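Local coordinates for protein paenibacillus xanthan lyase (Paenibacillus, PDB 6F2P) that cleaves the polysaccharide xanthan as a family 8 lyase, probably by beta-elimination, and binds several calcium ions along its chain, at residues D490-A495 with V649-L654; N655-N660 with V680-T685; P782-D787 with K794-N799. All coordinates share one frame; numbering follows the deposited sequence.

Interaction 1: residues D490-A495 with V649-L654; sequences DDEIVA and VKETQL. With CA (calcium ion), chain B.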
ATOM      1  N   ASP A 490      -7.145  15.522 -12.800  1.00 15.68           N
ATOM      2  CA  ASP A 490      -6.196  16.324 -13.575  1.00 20.29           C
ATOM      3  C   ASP A 490      -5.861  17.675 -12.933  1.00 16.42           C
ATOM      4  O   ASP A 490      -4.723  18.122 -13.004  1.00 18.36           O
ATOM      5  CB  ASP A 490      -6.645  16.500 -15.034  1.00 18.56           C
ATOM      6  CG  ASP A 490      -8.038  17.059 -15.151  1.00 17.22           C
ATOM      7  OD1 ASP A 490      -8.811  16.882 -14.196  1.00 20.98           O
ATOM      8  OD2 ASP A 490      -8.369  17.670 -16.190  1.00 22.92           O
ATOM      9  N   ASP A 491      -6.842  18.320 -12.311  1.00 17.43           N
ATOM     10  CA  ASP A 491      -6.619  19.642 -11.733  1.00 15.79           C
ATOM     11  C   ASP A 491      -7.471  19.860 -10.493  1.00 15.18           C
ATOM     12  O   ASP A 491      -7.658  20.987 -10.061  1.00 18.82           O
ATOM     13  CB  ASP A 491      -6.887  20.750 -12.761  1.00 15.14           C
ATOM     14  CG  ASP A 491      -8.305  20.708 -13.327  1.00 22.76           C
ATOM     15  OD1 ASP A 491      -9.082  19.794 -12.974  1.00 21.56           O
ATOM     16  OD2 ASP A 491      -8.629  21.574 -14.167  1.00 26.23           O
ATOM     17  N   GLU A 492      -7.996  18.780  -9.929  1.00 15.11           N
ATOM     18  CA  GLU A 492      -8.745  18.880  -8.685  1.00 18.82           C
ATOM     19  C   GLU A 492      -8.469  17.685  -7.799  1.00 17.03           C
ATOM     20  O   GLU A 492      -8.097  16.615  -8.284  1.00 18.06           O
ATOM     21  CB  GLU A 492     -10.254  18.977  -8.943  1.00 15.75           C
ATOM     22  CG  GLU A 492     -10.867  17.758  -9.606  1.00 12.83           C
ATOM     23  CD  GLU A 492     -10.895  17.871 -11.123  1.00 21.60           C
ATOM     24  OE1 GLU A 492      -9.927  17.412 -11.760  1.00 21.24           O
ATOM     25  OE2 GLU A 492     -11.878  18.420 -11.682  1.00 20.84           O
ATOM     26  N   ILE A 493      -8.644  17.887  -6.497  1.00 13.26           N
ATOM     27  CA  ILE A 493      -8.666  16.792  -5.540  1.00 15.11           C
ATOM     28  C   ILE A 493      -9.988  16.808  -4.793  1.00 15.32           C
ATOM     29  O   ILE A 493     -10.362  17.821  -4.206  1.00 20.06           O
ATOM     30  CB  ILE A 493      -7.535  16.898  -4.510  1.00 15.05           C
ATOM     31  CG1 ILE A 493      -6.177  16.822  -5.204  1.00 15.33           C
ATOM     32  CG2 ILE A 493      -7.665  15.794  -3.478  1.00  8.45           C
ATOM     33  CD1 ILE A 493      -5.389  18.094  -5.110  1.00 17.37           C
ATOM     34  N   VAL A 494     -10.713  15.700  -4.826  1.00 11.46           N
ATOM     35  CA  VAL A 494     -11.945  15.626  -4.061  1.00 12.64           C
ATOM     36  C   VAL A 494     -11.672  14.863  -2.775  1.00 15.08           C
ATOM     37  O   VAL A 494     -11.074  13.781  -2.802  1.00 15.75           O
ATOM     38  CB  VAL A 494     -13.079  14.943  -4.847  1.00 16.33           C
ATOM     39  CG1 VAL A 494     -14.352  14.894  -4.010  1.00 10.36           C
ATOM     40  CG2 VAL A 494     -13.326  15.666  -6.171  1.00 13.15           C
ATOM     41  N   ALA A 495     -12.100  15.434  -1.654  1.00 13.24           N
ATOM     42  CA  ALA A 495     -11.951  14.794  -0.352  1.00 12.96           C
ATOM     43  C   ALA A 495     -13.328  14.498   0.236  1.00 14.75           C
ATOM     44  O   ALA A 495     -14.170  15.395   0.337  1.00 14.94           O
ATOM     45  CB  ALA A 495     -11.143  15.684   0.591  1.00 10.71           C
ATOM     46  N   VAL A 649     -16.517   9.071  -6.665  1.00 12.52           N
ATOM     47  CA  VAL A 649     -16.482  10.331  -7.388  1.00 12.13           C
ATOM     48  C   VAL A 649     -16.136  10.070  -8.852  1.00 13.72           C
ATOM     49  O   VAL A 649     -15.258   9.256  -9.163  1.00 12.00           O
ATOM     50  CB  VAL A 649     -15.444  11.291  -6.774  1.00 13.31           C
ATOM     51  CG1 VAL A 649     -15.319  12.582  -7.605  1.00 12.20           C
ATOM     52  CG2 VAL A 649     -15.799  11.601  -5.338  1.00 12.35           C
ATOM     53  N   LYS A 650     -16.845  10.749  -9.746  1.00 13.95           N
ATOM     54  CA  LYS A 650     -16.562  10.679 -11.174  1.00 17.07           C
ATOM     55  C   LYS A 650     -16.179  12.065 -11.688  1.00 12.83           C
ATOM     56  O   LYS A 650     -16.874  13.039 -11.431  1.00 13.30           O
ATOM     57  CB  LYS A 650     -17.778  10.138 -11.940  1.00 14.92           C
ATOM     58  CG  LYS A 650     -17.687  10.294 -13.467  1.00 20.17           C
ATOM     59  CD  LYS A 650     -18.638   9.349 -14.196  1.00 16.29           C
ATOM     60  CE  LYS A 650     -18.404   9.367 -15.718  1.00 33.06           C
ATOM     61  NZ  LYS A 650     -19.158   8.286 -16.448  1.00 29.37           N
ATOM     62  N   GLU A 651     -15.058  12.152 -12.389  1.00 14.27           N
ATOM     63  CA  GLU A 651     -14.693  13.380 -13.078  1.00 17.52           C
ATOM     64  C   GLU A 651     -15.272  13.269 -14.479  1.00 19.80           C
ATOM     65  O   GLU A 651     -14.821  12.444 -15.271  1.00 20.39           O
ATOM     66  CB  GLU A 651     -13.176  13.522 -13.139  1.00 17.91           C
ATOM     67  CG  GLU A 651     -12.672  14.961 -13.123  1.00 21.88           C
ATOM     68  CD  GLU A 651     -12.588  15.590 -14.512  1.00 25.96           C
ATOM     69  OE1 GLU A 651     -12.162  16.760 -14.592  1.00 23.67           O
ATOM     70  OE2 GLU A 651     -12.942  14.927 -15.518  1.00 21.57           O
ATOM     71  N   THR A 652     -16.270  14.093 -14.781  1.00 19.19           N
ATOM     72  CA  THR A 652     -17.061  13.921 -16.003  1.00 20.16           C
ATOM     73  C   THR A 652     -16.392  14.396 -17.291  1.00 22.24           C
ATOM     74  O   THR A 652     -16.868  14.087 -18.384  1.00 27.83           O
ATOM     75  CB  THR A 652     -18.437  14.587 -15.882  1.00 14.19           C
ATOM     76  OG1 THR A 652     -18.271  15.998 -15.675  1.00 19.01           O
ATOM     77  CG2 THR A 652     -19.219  13.975 -14.721  1.00 11.81           C
ATOM     78  N   GLN A 653     -15.307  15.150 -17.169  1.00 17.63           N
ATOM     79  CA  GLN A 653     -14.535  15.540 -18.339  1.00 20.96           C
ATOM     80  C   GLN A 653     -13.654  14.378 -18.755  1.00 23.26           C
ATOM     81  O   GLN A 653     -13.587  14.022 -19.930  1.00 26.66           O
ATOM     82  CB  GLN A 653     -13.638  16.737 -18.023  1.00 29.86           C
ATOM     83  CG  GLN A 653     -14.374  17.949 -17.513  1.00 33.88           C
ATOM     84  CD  GLN A 653     -14.745  18.907 -18.623  1.00 50.68           C
ATOM     85  OE1 GLN A 653     -14.191  20.007 -18.716  1.00 56.05           O
ATOM     86  NE2 GLN A 653     -15.692  18.500 -19.474  1.00 41.93           N
ATOM     87  N   LEU A 654     -12.967  13.792 -17.779  1.00 24.80           N
ATOM     88  CA  LEU A 654     -12.021  12.709 -18.033  1.00 23.62           C
ATOM     89  C   LEU A 654     -12.730  11.367 -18.205  1.00 24.12           C
ATOM     90  O   LEU A 654     -12.149  10.397 -18.708  1.00 20.09           O
ATOM     91  CB  LEU A 654     -11.038  12.601 -16.868  1.00 17.01           C
ATOM     92  CG  LEU A 654     -10.066  13.751 -16.627  1.00 20.74           C
ATOM     93  CD1 LEU A 654      -9.261  13.486 -15.367  1.00 16.00           C
ATOM     94  CD2 LEU A 654      -9.153  13.886 -17.821  1.00 21.83           C
TER
HETATM   95 CA    CA B1101     -10.778  18.384 -13.926  1.00 20.09          CA

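Interaction 2: residues N655-N660 with V680-T685; sequences NVTGIN and VMTKET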
ATOM      1  N   ASN A 655     -13.984  11.320 -17.776  1.00 19.22           N
ATOM      2  CA  ASN A 655     -14.695  10.058 -17.625  1.00 24.28           C
ATOM      3  C   ASN A 655     -13.883   9.038 -16.824  1.00 21.63           C
ATOM      4  O   ASN A 655     -13.809   7.854 -17.169  1.00 20.48           O
ATOM      5  CB  ASN A 655     -15.137   9.523 -18.986  1.00 29.44           C
ATOM      6  CG  ASN A 655     -16.118  10.453 -19.669  1.00 35.89           C
ATOM      7  OD1 ASN A 655     -17.163  10.791 -19.100  1.00 38.57           O
ATOM      8  ND2 ASN A 655     -15.773  10.906 -20.876  1.00 30.69           N
ATOM      9  N   VAL A 656     -13.265   9.532 -15.753  1.00 24.30           N
ATOM     10  CA  VAL A 656     -12.551   8.698 -14.794  1.00 17.78           C
ATOM     11  C   VAL A 656     -13.358   8.640 -13.507  1.00 17.16           C
ATOM     12  O   VAL A 656     -13.783   9.674 -12.985  1.00 18.98           O
ATOM     13  CB  VAL A 656     -11.163   9.267 -14.479  1.00 14.47           C
ATOM     14  CG1 VAL A 656     -10.560   8.558 -13.270  1.00 14.95           C
ATOM     15  CG2 VAL A 656     -10.251   9.150 -15.689  1.00 15.78           C
ATOM     16  N   THR A 657     -13.591   7.433 -13.005  1.00 13.91           N
ATOM     17  CA  THR A 657     -14.340   7.265 -11.768  1.00 13.84           C
ATOM     18  C   THR A 657     -13.465   6.570 -10.742  1.00 14.08           C
ATOM     19  O   THR A 657     -12.758   5.622 -11.066  1.00 14.21           O
ATOM     20  CB  THR A 657     -15.612   6.419 -11.987  1.00 18.42           C
ATOM     21  OG1 THR A 657     -16.345   6.912 -13.122  1.00 21.34           O
ATOM     22  CG2 THR A 657     -16.490   6.452 -10.758  1.00 12.90           C
ATOM     23  N   GLY A 658     -13.494   7.056  -9.506  1.00 15.97           N
ATOM     24  CA  GLY A 658     -12.800   6.399  -8.413  1.00 10.00           C
ATOM     25  C   GLY A 658     -13.808   5.942  -7.373  1.00 13.43           C
ATOM     26  O   GLY A 658     -14.758   6.669  -7.055  1.00 12.73           O
ATOM     27  N   ILE A 659     -13.621   4.732  -6.848  1.00 12.45           N
ATOM     28  CA  ILE A 659     -14.520   4.204  -5.829  1.00 10.27           C
ATOM     29  C   ILE A 659     -13.781   3.471  -4.717  1.00 13.47           C
ATOM     30  O   ILE A 659     -12.945   2.616  -4.990  1.00 15.61           O
ATOM     31  CB  ILE A 659     -15.494   3.183  -6.417  1.00 13.17           C
ATOM     32  CG1 ILE A 659     -16.177   3.725  -7.677  1.00 10.81           C
ATOM     33  CG2 ILE A 659     -16.503   2.755  -5.351  1.00 11.43           C
ATOM     34  CD1 ILE A 659     -17.070   2.714  -8.373  1.00 10.70           C
ATOM     35  N   ASN A 660     -14.099   3.796  -3.465  1.00 15.30           N
ATOM     36  CA  ASN A 660     -13.646   2.995  -2.338  1.00  9.77           C
ATOM     37  C   ASN A 660     -14.800   2.177  -1.742  1.00 14.15           C
ATOM     38  O   ASN A 660     -15.835   2.730  -1.369  1.00 13.89           O
ATOM     39  CB  ASN A 660     -13.001   3.870  -1.264  1.00 11.56           C
ATOM     40  CG  ASN A 660     -11.668   4.475  -1.708  1.00 13.19           C
ATOM     41  OD1 ASN A 660     -10.959   3.908  -2.542  1.00 10.82           O
ATOM     42  ND2 ASN A 660     -11.321   5.632  -1.135  1.00 10.02           N
ATOM     43  N   VAL A 680     -11.088   1.054  -6.321  1.00 13.29           N
ATOM     44  CA  VAL A 680     -11.322   0.800  -7.737  1.00 12.56           C
ATOM     45  C   VAL A 680     -11.330   2.100  -8.523  1.00 14.20           C
ATOM     46  O   VAL A 680     -11.847   3.111  -8.043  1.00 15.37           O
ATOM     47  CB  VAL A 680     -12.669   0.088  -7.933  1.00 13.37           C
ATOM     48  CG1 VAL A 680     -12.938  -0.188  -9.403  1.00  8.48           C
ATOM     49  CG2 VAL A 680     -12.695  -1.193  -7.118  1.00 13.66           C
ATOM     50  N   MET A 681     -10.743   2.086  -9.718  1.00 13.11           N
ATOM     51  CA  MET A 681     -10.794   3.247 -10.599  1.00 14.67           C
ATOM     52  C   MET A 681     -11.092   2.819 -12.035  1.00 17.65           C
ATOM     53  O   MET A 681     -10.526   1.846 -12.521  1.00 18.99           O
ATOM     54  CB  MET A 681      -9.501   4.061 -10.505  1.00 11.69           C
ATOM     55  CG  MET A 681      -9.477   5.304 -11.381  1.00 16.49           C
ATOM     56  SD  MET A 681      -8.288   6.561 -10.839  1.00 19.46           S
ATOM     57  CE  MET A 681      -9.209   7.280  -9.487  1.00 15.59           C
ATOM     58  N   THR A 682     -12.003   3.533 -12.697  1.00 17.36           N
ATOM     59  CA  THR A 682     -12.383   3.220 -14.075  1.00 13.27           C
ATOM     60  C   THR A 682     -12.065   4.370 -15.029  1.00 15.67           C
ATOM     61  O   THR A 682     -12.161   5.544 -14.668  1.00 14.05           O
ATOM     62  CB  THR A 682     -13.891   2.875 -14.194  1.00 14.20           C
ATOM     63  OG1 THR A 682     -14.681   4.044 -13.931  1.00 13.24           O
ATOM     64  CG2 THR A 682     -14.288   1.753 -13.218  1.00 11.88           C
ATOM     65  N   LYS A 683     -11.667   4.020 -16.246  1.00 18.88           N
ATOM     66  CA  LYS A 683     -11.513   4.991 -17.325  1.00 17.88           C
ATOM     67  C   LYS A 683     -12.312   4.527 -18.547  1.00 23.21           C
ATOM     68  O   LYS A 683     -12.083   3.431 -19.073  1.00 22.39           O
ATOM     69  CB  LYS A 683     -10.037   5.169 -17.686  1.00 14.96           C
ATOM     70  CG  LYS A 683      -9.787   5.877 -19.007  1.00 16.95           C
ATOM     71  CD  LYS A 683     -10.035   7.375 -18.922  1.00 23.90           C
ATOM     72  CE  LYS A 683     -10.183   7.995 -20.323  1.00 27.08           C
ATOM     73  NZ  LYS A 683      -9.824   9.455 -20.358  1.00 27.58           N
ATOM     74  N   GLU A 684     -13.265   5.350 -18.978  1.00 22.76           N
ATOM     75  CA  GLU A 684     -14.079   5.035 -20.147  1.00 21.71           C
ATOM     76  C   GLU A 684     -13.770   5.937 -21.345  1.00 23.65           C
ATOM     77  O   GLU A 684     -13.556   7.139 -21.202  1.00 25.70           O
ATOM     78  CB  GLU A 684     -15.568   5.120 -19.809  1.00 23.72           C
ATOM     79  CG  GLU A 684     -16.471   4.904 -21.016  1.00 30.62           C
ATOM     80  CD  GLU A 684     -17.931   4.696 -20.651  1.00 34.84           C
ATOM     81  OE1 GLU A 684     -18.306   4.919 -19.476  1.00 39.45           O
ATOM     82  OE2 GLU A 684     -18.702   4.311 -21.553  1.00 34.32           O
ATOM     83  N   THR A 685     -13.721   5.336 -22.524  1.00 21.32           N
ATOM     84  CA  THR A 685     -13.619   6.078 -23.772  1.00 26.04           C
ATOM     85  C   THR A 685     -14.649   5.498 -24.745  1.00 28.16           C
ATOM     86  O   THR A 685     -15.384   4.568 -24.399  1.00 27.00           O
ATOM     87  CB  THR A 685     -12.221   5.954 -24.401  1.00 24.39           C
ATOM     88  OG1 THR A 685     -12.081   4.658 -25.003  1.00 29.58           O
ATOM     89  CG2 THR A 685     -11.146   6.145 -23.360  1.00 23.24           C
TER
HETATM   90  O   HOH W   1     -15.064   6.210 -15.681  1.00 19.51           O

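Interaction 3: residues P782-D787 with K794-N799; sequences PVVYND and KKLGFN. With CA (calcium ion), chain C.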
ATOM      1  N   PRO A 782       0.939 -25.758   9.247  1.00 34.03           N
ATOM      2  CA  PRO A 782       0.896 -27.063   8.582  1.00 31.46           C
ATOM      3  C   PRO A 782       2.080 -27.241   7.635  1.00 31.24           C
ATOM      4  O   PRO A 782       2.681 -26.255   7.203  1.00 34.07           O
ATOM      5  CB  PRO A 782      -0.404 -26.987   7.785  1.00 28.62           C
ATOM      6  CG  PRO A 782      -0.513 -25.546   7.426  1.00 28.09           C
ATOM      7  CD  PRO A 782       0.065 -24.774   8.586  1.00 25.32           C
ATOM      8  N   VAL A 783       2.412 -28.490   7.327  1.00 29.48           N
ATOM      9  CA  VAL A 783       3.483 -28.793   6.384  1.00 30.82           C
ATOM     10  C   VAL A 783       2.945 -29.721   5.292  1.00 32.74           C
ATOM     11  O   VAL A 783       2.132 -30.606   5.570  1.00 29.84           O
ATOM     12  CB  VAL A 783       4.671 -29.482   7.092  1.00 28.80           C
ATOM     13  CG1 VAL A 783       5.808 -29.744   6.113  1.00 26.07           C
ATOM     14  CG2 VAL A 783       5.144 -28.652   8.267  1.00 22.03           C
ATOM     15  N   VAL A 784       3.394 -29.511   4.057  1.00 26.81           N
ATOM     16  CA  VAL A 784       3.021 -30.377   2.943  1.00 27.34           C
ATOM     17  C   VAL A 784       3.974 -31.567   2.835  1.00 32.41           C
ATOM     18  O   VAL A 784       5.192 -31.398   2.824  1.00 32.43           O
ATOM     19  CB  VAL A 784       3.034 -29.606   1.607  1.00 26.07           C
ATOM     20  CG1 VAL A 784       2.807 -30.547   0.444  1.00 25.59           C
ATOM     21  CG2 VAL A 784       1.995 -28.498   1.617  1.00 26.66           C
ATOM     22  N   TYR A 785       3.418 -32.772   2.763  1.00 34.45           N
ATOM     23  CA  TYR A 785       4.218 -33.967   2.534  1.00 31.41           C
ATOM     24  C   TYR A 785       3.861 -34.603   1.195  1.00 31.03           C
ATOM     25  O   TYR A 785       2.730 -34.481   0.722  1.00 29.35           O
ATOM     26  CB  TYR A 785       3.988 -34.977   3.649  1.00 28.51           C
ATOM     27  CG  TYR A 785       4.355 -34.472   5.020  1.00 31.33           C
ATOM     28  CD1 TYR A 785       5.681 -34.421   5.428  1.00 35.13           C
ATOM     29  CD2 TYR A 785       3.376 -34.061   5.916  1.00 34.03           C
ATOM     30  CE1 TYR A 785       6.028 -33.961   6.692  1.00 37.31           C
ATOM     31  CE2 TYR A 785       3.708 -33.607   7.182  1.00 38.65           C
ATOM     32  CZ  TYR A 785       5.039 -33.556   7.563  1.00 48.64           C
ATOM     33  OH  TYR A 785       5.381 -33.099   8.819  1.00 48.19           O
ATOM     34  N   ASN A 786       4.824 -35.277   0.578  1.00 27.92           N
ATOM     35  CA  ASN A 786       4.546 -36.004  -0.655  1.00 32.68           C
ATOM     36  C   ASN A 786       4.003 -37.402  -0.379  1.00 31.10           C
ATOM     37  O   ASN A 786       4.336 -38.025   0.639  1.00 22.25           O
ATOM     38  CB  ASN A 786       5.785 -36.067  -1.542  1.00 32.14           C
ATOM     39  CG  ASN A 786       6.285 -34.695  -1.930  1.00 32.48           C
ATOM     40  OD1 ASN A 786       5.494 -33.785  -2.187  1.00 31.91           O
ATOM     41  ND2 ASN A 786       7.604 -34.531  -1.961  1.00 32.76           N
ATOM     42  N   ASP A 787       3.164 -37.880  -1.294  1.00 29.67           N
ATOM     43  CA  ASP A 787       2.452 -39.140  -1.122  1.00 26.52           C
ATOM     44  C   ASP A 787       1.773 -39.500  -2.438  1.00 27.67           C
ATOM     45  O   ASP A 787       0.851 -38.811  -2.877  1.00 26.45           O
ATOM     46  CB  ASP A 787       1.415 -39.007   0.001  1.00 26.26           C
ATOM     47  CG  ASP A 787       0.787 -40.341   0.395  1.00 32.85           C
ATOM     48  OD1 ASP A 787       0.704 -41.250  -0.458  1.00 31.75           O
ATOM     49  OD2 ASP A 787       0.364 -40.477   1.567  1.00 32.24           O
ATOM     50  N   LYS A 794       0.268 -34.802  -3.170  1.00 27.85           N
ATOM     51  CA  LYS A 794       0.622 -34.064  -1.963  1.00 26.58           C
ATOM     52  C   LYS A 794      -0.524 -34.035  -0.966  1.00 26.03           C
ATOM     53  O   LYS A 794      -1.692 -33.979  -1.343  1.00 34.72           O
ATOM     54  CB  LYS A 794       1.044 -32.633  -2.309  1.00 29.03           C
ATOM     55  CG  LYS A 794       2.304 -32.528  -3.161  1.00 31.13           C
ATOM     56  CD  LYS A 794       2.627 -31.080  -3.492  1.00 30.16           C
ATOM     57  CE  LYS A 794       3.930 -30.975  -4.271  1.00 33.03           C
ATOM     58  NZ  LYS A 794       5.078 -31.516  -3.489  1.00 30.66           N
ATOM     59  N   LYS A 795      -0.183 -34.080   0.313  1.00 25.39           N
ATOM     60  CA  LYS A 795      -1.172 -33.927   1.368  1.00 29.23           C
ATOM     61  C   LYS A 795      -0.708 -32.831   2.337  1.00 32.39           C
ATOM     62  O   LYS A 795       0.479 -32.502   2.387  1.00 28.39           O
ATOM     63  CB  LYS A 795      -1.383 -35.256   2.095  1.00 26.67           C
ATOM     64  CG  LYS A 795      -0.127 -35.792   2.752  1.00 28.15           C
ATOM     65  CD  LYS A 795      -0.259 -37.251   3.165  1.00 27.84           C
ATOM     66  CE  LYS A 795       1.025 -37.730   3.832  1.00 26.15           C
ATOM     67  NZ  LYS A 795       1.182 -39.201   3.766  1.00 27.24           N
ATOM     68  N   LEU A 796      -1.642 -32.257   3.092  1.00 31.55           N
ATOM     69  CA  LEU A 796      -1.305 -31.203   4.045  1.00 26.67           C
ATOM     70  C   LEU A 796      -1.399 -31.720   5.472  1.00 31.96           C
ATOM     71  O   LEU A 796      -2.486 -32.065   5.948  1.00 31.11           O
ATOM     72  CB  LEU A 796      -2.213 -29.980   3.871  1.00 28.96           C
ATOM     73  CG  LEU A 796      -1.771 -28.756   4.679  1.00 24.67           C
ATOM     74  CD1 LEU A 796      -0.375 -28.355   4.260  1.00 24.94           C
ATOM     75  CD2 LEU A 796      -2.732 -27.587   4.535  1.00 15.57           C
ATOM     76  N   GLY A 797      -0.255 -31.775   6.149  1.00 35.74           N
ATOM     77  CA  GLY A 797      -0.194 -32.282   7.506  1.00 25.51           C
ATOM     78  C   GLY A 797      -0.392 -31.166   8.499  1.00 25.67           C
ATOM     79  O   GLY A 797       0.460 -30.297   8.640  1.00 30.03           O
ATOM     80  N   PHE A 798      -1.534 -31.172   9.175  1.00 29.20           N
ATOM     81  CA  PHE A 798      -1.771 -30.225  10.251  1.00 29.79           C
ATOM     82  C   PHE A 798      -0.825 -30.593  11.380  1.00 32.81           C
ATOM     83  O   PHE A 798      -0.474 -31.761  11.535  1.00 39.76           O
ATOM     84  CB  PHE A 798      -3.210 -30.316  10.761  1.00 27.44           C
ATOM     85  CG  PHE A 798      -4.228 -29.719   9.836  1.00 28.18           C
ATOM     86  CD1 PHE A 798      -3.977 -29.597   8.473  1.00 30.31           C
ATOM     87  CD2 PHE A 798      -5.445 -29.271  10.332  1.00 28.70           C
ATOM     88  CE1 PHE A 798      -4.928 -29.047   7.615  1.00 22.04           C
ATOM     89  CE2 PHE A 798      -6.401 -28.716   9.486  1.00 22.00           C
ATOM     90  CZ  PHE A 798      -6.143 -28.603   8.123  1.00 21.35           C
ATOM     91  N   ASN A 799      -0.417 -29.605  12.165  1.00 32.71           N
ATOM     92  CA  ASN A 799       0.437 -29.855  13.323  1.00 33.27           C
ATOM     93  C   ASN A 799      -0.246 -29.450  14.616  1.00 33.11           C
ATOM     94  O   ASN A 799       0.413 -29.223  15.627  1.00 38.03           O
ATOM     95  CB  ASN A 799       1.765 -29.126  13.173  1.00 29.11           C
ATOM     96  CG  ASN A 799       2.675 -29.804  12.180  1.00 33.94           C
ATOM     97  OD1 ASN A 799       2.965 -30.994  12.307  1.00 36.22           O
ATOM     98  ND2 ASN A 799       3.116 -29.060  11.168  1.00 33.07           N
TER
HETATM   99 CA    CA C1102      -3.630 -33.010  -2.450  1.00 24.30          CA

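Interaction 1: residues D490-A495 with V649-L654
The carboxylate of Glu651 stands almost upright to two others, its plane 87° from that of Asp490 and 83° from that of Glu492, and all three turn oxygens to one calcium ion. Above the plane of the Glu492 carboxylate lies the backbone N-H of Asp491, which donates to OE1, while OE2 receives the hydroxyl of Tyr631. Glu492 grips the ion with both oxygens, OE1 and OE2 each 2.5 Å from the calcium. Asp490 and Asp491 give one oxygen apiece, and Glu651 OE1 binds the calcium at 2.2 Å from the opposing segment. Asp490, Asp491 and Glu492 all place CG between the backbone N and the carbonyl carbon, the crowded position that brings three successive acids onto one ion. The second oxygen of Glu651 is held by its own chain: Leu654 N donates to Glu651 OE2 at 2.5 Å, nearly along the C-O axis. A weak bond from Gln653 N joins it there. Leu654 CD1 lies 3.6 Å from Asp490 OD1. Farther along, Val494 and Val649 meet tip to tip, Val494 CG1 to Val649 CG2 at 3.8 Å. The crowding of like charges is presumably offset by the metal. With Gln636 OE1 as the remaining ligand, this is an acidic calcium site bridging the super-sandwich and C-terminal beta-sandwich domains of a family 8 lyase.

Interaction 2: residues N655-N660 with V680-T685
A single water is lodged where strand 656-660 begins to pair with strand 680-684. It donates to Asn655 O and is hydrogen-bonded to Thr657 OG1 at 2.9 Å and Thr682 OG1 at 2.8 Å. The two threonines lie side by side and point the same way, but by different torsions: OG1 of Thr657 is anti to its carbonyl carbon, whereas that of Thr682 sits between N and carbonyl carbon. Asn655, with Val656, forms a G1 bulge opposite Glu651, yet its carbonyl still accepts an almost straight bond from Glu684 N (171°). Thr657 and Thr682 exchange two backbone hydrogen bonds, as do Ile659 and Val680. On the other face Met681 bends at chi3 (-78°), which brings CE to 3.9 Å from Gly658 CA, while SD lies 3.9 Å from Val656 CG1. An alanine in place of Met681 would probably weaken the packing over Gly658 and Val656 and against strand 466-474. Lys683 crosses Val656 with its CD and carries NZ on to Leu654 O. The water and hydroxyls thus make a polar patch on the face that also carries Ile659 and Val680; the other, with Lys683 at its edge, packs apolar groups.

Interaction 3: residues P782-D787 with K794-N799
Around the buried Leu796 this hairpin is closely packed and apolar, whereas Val783, Tyr785 and Asn786 form its more open side. On the packed side Leu796, with CG anti to the backbone N, sets CD1 3.6 Å from Val784 CG2, the two side chains crossing at about a right angle. Pro782 runs alongside Leu796, its CB 3.8 Å from Leu796 CD1. The opposite face carries Tyr785, whose ring edge, at CE2, comes to Gly797 CA at 4.1 Å, beside a residue that has no side chain. Val783 CG1 lies over one face of the same ring, offset toward the rim. Paired backbone hydrogen bonds join Val783 with Gly797 and Tyr785 with Lys795. Toward the turn the contact becomes polar, carried by two long lysine chains. Lys795 stays extended beyond CG and reaches Asp787, its NZ forming a 2.7 Å salt bridge to the anti lone pair of OD2. Lys794 bends at chi4 (-61°) so that NZ donates to OD1 of the exposed Asn786 at 2.6 Å, while its backbone O binds a calcium at 2.4 Å. Glu769, Glu771, Ser791 and Asp894 complete that site. Strand 794-798 also pairs with strand 891-900, Tyr785 and Lys795 both touch Met892, and Leu796 and Phe798 pack against Phe809 of strand 806-813.

Interactions 1 and 2 form one continuous piece of structure, their centres 10 Å apart, because strands 646-651 and 656-661 are neighbours in the same sheet. Probable backbone bonds tie them: Val649 O to Gly658 N and Glu651 N to Val656 O, each 2.8 Å. The calcium ligand Glu651 is therefore on a strand directly flanked by the first strand of interaction 2, and the side chain of Val656 is about 9 Å from the ion. Interaction 3 stands apart, its centre about 51 Å from that of interaction 1 and 44 Å from that of interaction 2. The calcium of interaction 1 takes ligands from both segments, whereas that of interaction 3 takes only Lys794 O from its pair.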